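Local coordinates for protein short-chain dehydrogenase/reductase SDR (Burkholderia phymatum, PDB 5IG2) that binds NAD and, as a member of the short-chain dehydrogenase/reductase family, probably uses it to oxidise or reduce a substrate at a CH-OH group, at residues Leu95-Gly100 and His128-Phe133. Residues are numbered along the deposited sequence; the frame is centred on the assembly and turned at random.
Sequences LFNNAG and HGVRVF. With NAD (nicotinamide-adenine-dinucleotide), chain F.
Leu95 lays CD1 over one face of the Phe133 ring, while CG1 of the preceding Val132 lies against the opposite face; the backbone oxygen of Gly129 is in plane at the ring edge. The CD1 contact is a CH-pi interaction, with Leu95 CD1 4.3 Å from the centroid of the Phe133 ring and displaced slightly toward the rim. Its sister methyl CD2 lies on the same side of the ring plane, just outside the CG-CD2 edge, where it touches Phe133 CB at 3.7 Å and Gly129 O at the same distance. CG of Leu95 is anti to the backbone N (chi1 172°), and chi2 (66°) then sets CD1 over the face. The two side chains cross at about a right angle.

The amide of Asn97 faces the helix one turn earlier. Its OD1 rests 3.4 Å from Gly129 CA, where the helix carries no side chain and the amide reaches the backbone itself. Asn97 ND2 lies 4.0 Å from Val130 CG2, a van der Waals contact, and gives its hydrogen bond to Asn148 OD1. No hydrogen bond joins the two segments.

Beyond Asn97, the centre of an inverse gamma turn, the chain enters the NAD pocket: the cofactor's O3D donates a hydrogen bond to Asn98 O (2.9 Å), and Ala99 CB packs against the adenine. The sequence Asn-Asn-Ala-Gly is the NNAG motif of classical SDR enzymes. Strand 94-97 lies between strands 16-20 and 144-149 in the parallel Rossmann-type sheet, and the axes of segments 95-97 and 128-133 run nearly antiparallel (155°). Phe133 also touches Val18 of strand 16-20 and Ala82 of helix 75-89, while Val130 packs on Trp108 of a second subunit.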
loop_
_atom_site.group_PDB
_atom_site.type_symbol
_atom_site.label_atom_id
_atom_site.label_comp_id
_atom_site.label_asym_id
_atom_site.label_seq_id
_atom_site.Cartn_x
_atom_site.Cartn_y
_atom_site.Cartn_z
ATOM N N LEU B 95 -21.932 -50.149 14.707
ATOM C CA LEU B 95 -22.292 -50.287 13.302
ATOM C C LEU B 95 -23.228 -49.154 12.928
ATOM O O LEU B 95 -24.271 -48.978 13.565
ATOM C CB LEU B 95 -22.964 -51.633 13.017
ATOM C CG LEU B 95 -23.555 -51.775 11.605
ATOM C CD1 LEU B 95 -22.450 -51.766 10.545
ATOM C CD2 LEU B 95 -24.395 -53.039 11.480
ATOM N N PHE B 96 -22.862 -48.399 11.895
ATOM C CA PHE B 96 -23.715 -47.349 11.335
ATOM C C PHE B 96 -24.223 -47.840 9.982
ATOM O O PHE B 96 -23.481 -47.808 8.995
ATOM C CB PHE B 96 -22.950 -46.033 11.167
ATOM C CG PHE B 96 -22.550 -45.370 12.455
ATOM C CD1 PHE B 96 -21.369 -45.702 13.087
ATOM C CD2 PHE B 96 -23.336 -44.372 13.004
ATOM C CE1 PHE B 96 -20.994 -45.075 14.262
ATOM C CE2 PHE B 96 -22.965 -43.743 14.179
ATOM C CZ PHE B 96 -21.790 -44.092 14.808
ATOM N N ASN B 97 -25.482 -48.290 9.923
ATOM C CA ASN B 97 -26.109 -48.648 8.642
ATOM C C ASN B 97 -26.671 -47.356 8.057
ATOM O O ASN B 97 -27.833 -46.995 8.273
ATOM C CB ASN B 97 -27.199 -49.707 8.809
ATOM C CG ASN B 97 -26.661 -51.058 9.282
ATOM O OD1 ASN B 97 -25.765 -51.641 8.669
ATOM N ND2 ASN B 97 -27.224 -51.564 10.372
ATOM N N ASN B 98 -25.835 -46.656 7.308
ATOM C CA ASN B 98 -26.053 -45.251 7.009
ATOM C C ASN B 98 -26.133 -44.928 5.520
ATOM O O ASN B 98 -26.793 -43.951 5.157
ATOM C CB ASN B 98 -24.932 -44.423 7.673
ATOM C CG ASN B 98 -24.893 -42.982 7.196
ATOM O OD1 ASN B 98 -25.732 -42.153 7.579
ATOM N ND2 ASN B 98 -23.910 -42.673 6.365
ATOM N N ALA B 99 -25.492 -45.710 4.651
ATOM C CA ALA B 99 -25.618 -45.487 3.213
ATOM C C ALA B 99 -27.080 -45.366 2.816
ATOM O O ALA B 99 -27.950 -46.062 3.350
ATOM C CB ALA B 99 -24.964 -46.627 2.423
ATOM N N GLY B 100 -27.350 -44.463 1.878
ATOM C CA GLY B 100 -28.706 -44.289 1.396
ATOM C C GLY B 100 -28.713 -43.521 0.098
ATOM O O GLY B 100 -27.751 -42.821 -0.240
ATOM N N HIS B 128 -29.185 -56.273 5.631
ATOM C CA HIS B 128 -27.963 -57.069 5.596
ATOM C C HIS B 128 -27.046 -56.698 6.754
ATOM O O HIS B 128 -26.435 -57.575 7.376
ATOM C CB HIS B 128 -27.222 -56.874 4.278
ATOM C CG HIS B 128 -27.944 -57.383 3.073
ATOM N ND1 HIS B 128 -28.616 -58.585 3.053
ATOM C CD2 HIS B 128 -28.055 -56.868 1.823
ATOM C CE1 HIS B 128 -29.130 -58.779 1.849
ATOM N NE2 HIS B 128 -28.798 -57.756 1.081
ATOM N N GLY B 129 -26.924 -55.397 7.041
ATOM C CA GLY B 129 -26.093 -54.965 8.154
ATOM C C GLY B 129 -26.520 -55.598 9.465
ATOM O O GLY B 129 -25.709 -56.187 10.181
ATOM N N VAL B 130 -27.813 -55.520 9.774
ATOM C CA VAL B 130 -28.322 -56.123 11.002
ATOM C C VAL B 130 -28.104 -57.631 10.992
ATOM O O VAL B 130 -27.596 -58.210 11.962
ATOM C CB VAL B 130 -29.808 -55.774 11.181
ATOM C CG1 VAL B 130 -30.445 -56.651 12.276
ATOM C CG2 VAL B 130 -29.952 -54.285 11.480
ATOM N N ARG B 131 -28.478 -58.285 9.890
ATOM C CA ARG B 131 -28.383 -59.743 9.808
ATOM C C ARG B 131 -26.947 -60.228 9.970
ATOM O O ARG B 131 -26.696 -61.240 10.634
ATOM C CB ARG B 131 -28.957 -60.228 8.473
ATOM C CG ARG B 131 -28.841 -61.723 8.250
ATOM C CD ARG B 131 -29.449 -62.124 6.917
ATOM N NE ARG B 131 -28.876 -61.380 5.803
ATOM C CZ ARG B 131 -27.703 -61.658 5.246
ATOM N NH1 ARG B 131 -26.971 -62.667 5.714
ATOM N NH2 ARG B 131 -27.258 -60.925 4.231
ATOM N N VAL B 132 -25.993 -59.522 9.370
ATOM C CA VAL B 132 -24.608 -59.973 9.401
ATOM C C VAL B 132 -23.949 -59.635 10.733
ATOM O O VAL B 132 -23.268 -60.474 11.335
ATOM C CB VAL B 132 -23.830 -59.372 8.217
ATOM C CG1 VAL B 132 -22.337 -59.567 8.420
ATOM C CG2 VAL B 132 -24.296 -60.020 6.902
ATOM N N PHE B 133 -24.140 -58.413 11.219
ATOM C CA PHE B 133 -23.333 -57.938 12.339
ATOM C C PHE B 133 -23.969 -58.188 13.703
ATOM O O PHE B 133 -23.236 -58.355 14.690
ATOM C CB PHE B 133 -23.044 -56.440 12.186
ATOM C CG PHE B 133 -22.035 -56.120 11.122
ATOM C CD1 PHE B 133 -20.683 -56.096 11.419
ATOM C CD2 PHE B 133 -22.440 -55.832 9.825
ATOM C CE1 PHE B 133 -19.750 -55.786 10.436
ATOM C CE2 PHE B 133 -21.509 -55.531 8.836
ATOM C CZ PHE B 133 -20.168 -55.506 9.144
HETATM P PA NAD F . -24.273 -38.663 0.877
HETATM O O1A NAD F . -24.574 -38.801 -0.564
HETATM O O2A NAD F . -23.339 -37.487 1.201
HETATM O O5B NAD F . -23.675 -39.985 1.532
HETATM C C5B NAD F . -24.285 -41.268 1.297
HETATM C C4B NAD F . -23.195 -42.194 0.833
HETATM O O4B NAD F . -23.748 -43.510 0.613
HETATM C C3B NAD F . -22.489 -41.788 -0.473
HETATM O O3B NAD F . -21.082 -41.681 -0.293
HETATM C C2B NAD F . -22.830 -42.932 -1.441
HETATM O O2B NAD F . -21.762 -43.229 -2.334
HETATM C C1B NAD F . -23.053 -44.084 -0.472
HETATM N N9A NAD F . -23.842 -45.182 -1.015
HETATM C C8A NAD F . -24.944 -45.098 -1.824
HETATM N N7A NAD F . -25.380 -46.257 -2.257
HETATM C C5A NAD F . -24.505 -47.169 -1.686
HETATM C C6A NAD F . -24.415 -48.571 -1.764
HETATM N N6A NAD F . -25.192 -49.322 -2.549
HETATM N N1A NAD F . -23.451 -49.180 -1.038
HETATM C C2A NAD F . -22.625 -48.425 -0.304
HETATM N N3A NAD F . -22.595 -47.093 -0.173
HETATM C C4A NAD F . -23.565 -46.522 -0.901
HETATM O O3 NAD F . -25.627 -38.478 1.689
HETATM P PN NAD F . -25.942 -38.465 3.256
HETATM O O1N NAD F . -24.677 -38.403 4.031
HETATM O O2N NAD F . -26.970 -37.423 3.472
HETATM O O5D NAD F . -26.617 -39.901 3.393
HETATM C C5D NAD F . -26.457 -40.698 4.587
HETATM C C4D NAD F . -27.826 -41.128 5.051
HETATM O O4D NAD F . -28.545 -40.003 5.611
HETATM C C3D NAD F . -28.736 -41.721 3.967
HETATM O O3D NAD F . -29.384 -42.882 4.474
HETATM C C2D NAD F . -29.766 -40.612 3.742
HETATM O O2D NAD F . -30.993 -41.150 3.267
HETATM C C1D NAD F . -29.868 -40.073 5.161
HETATM N N1N NAD F . -30.514 -38.684 5.331
HETATM C C2N NAD F . -29.943 -37.625 4.729
HETATM C C3N NAD F . -30.477 -36.360 4.899
HETATM C C7N NAD F . -29.816 -35.115 4.395
HETATM O O7N NAD F . -30.486 -34.077 4.282
HETATM N N7N NAD F . -28.564 -35.200 3.977
HETATM C C4N NAD F . -31.598 -36.215 5.707
HETATM C C5N NAD F . -32.154 -37.321 6.328
HETATM C C6N NAD F . -31.598 -38.559 6.122
#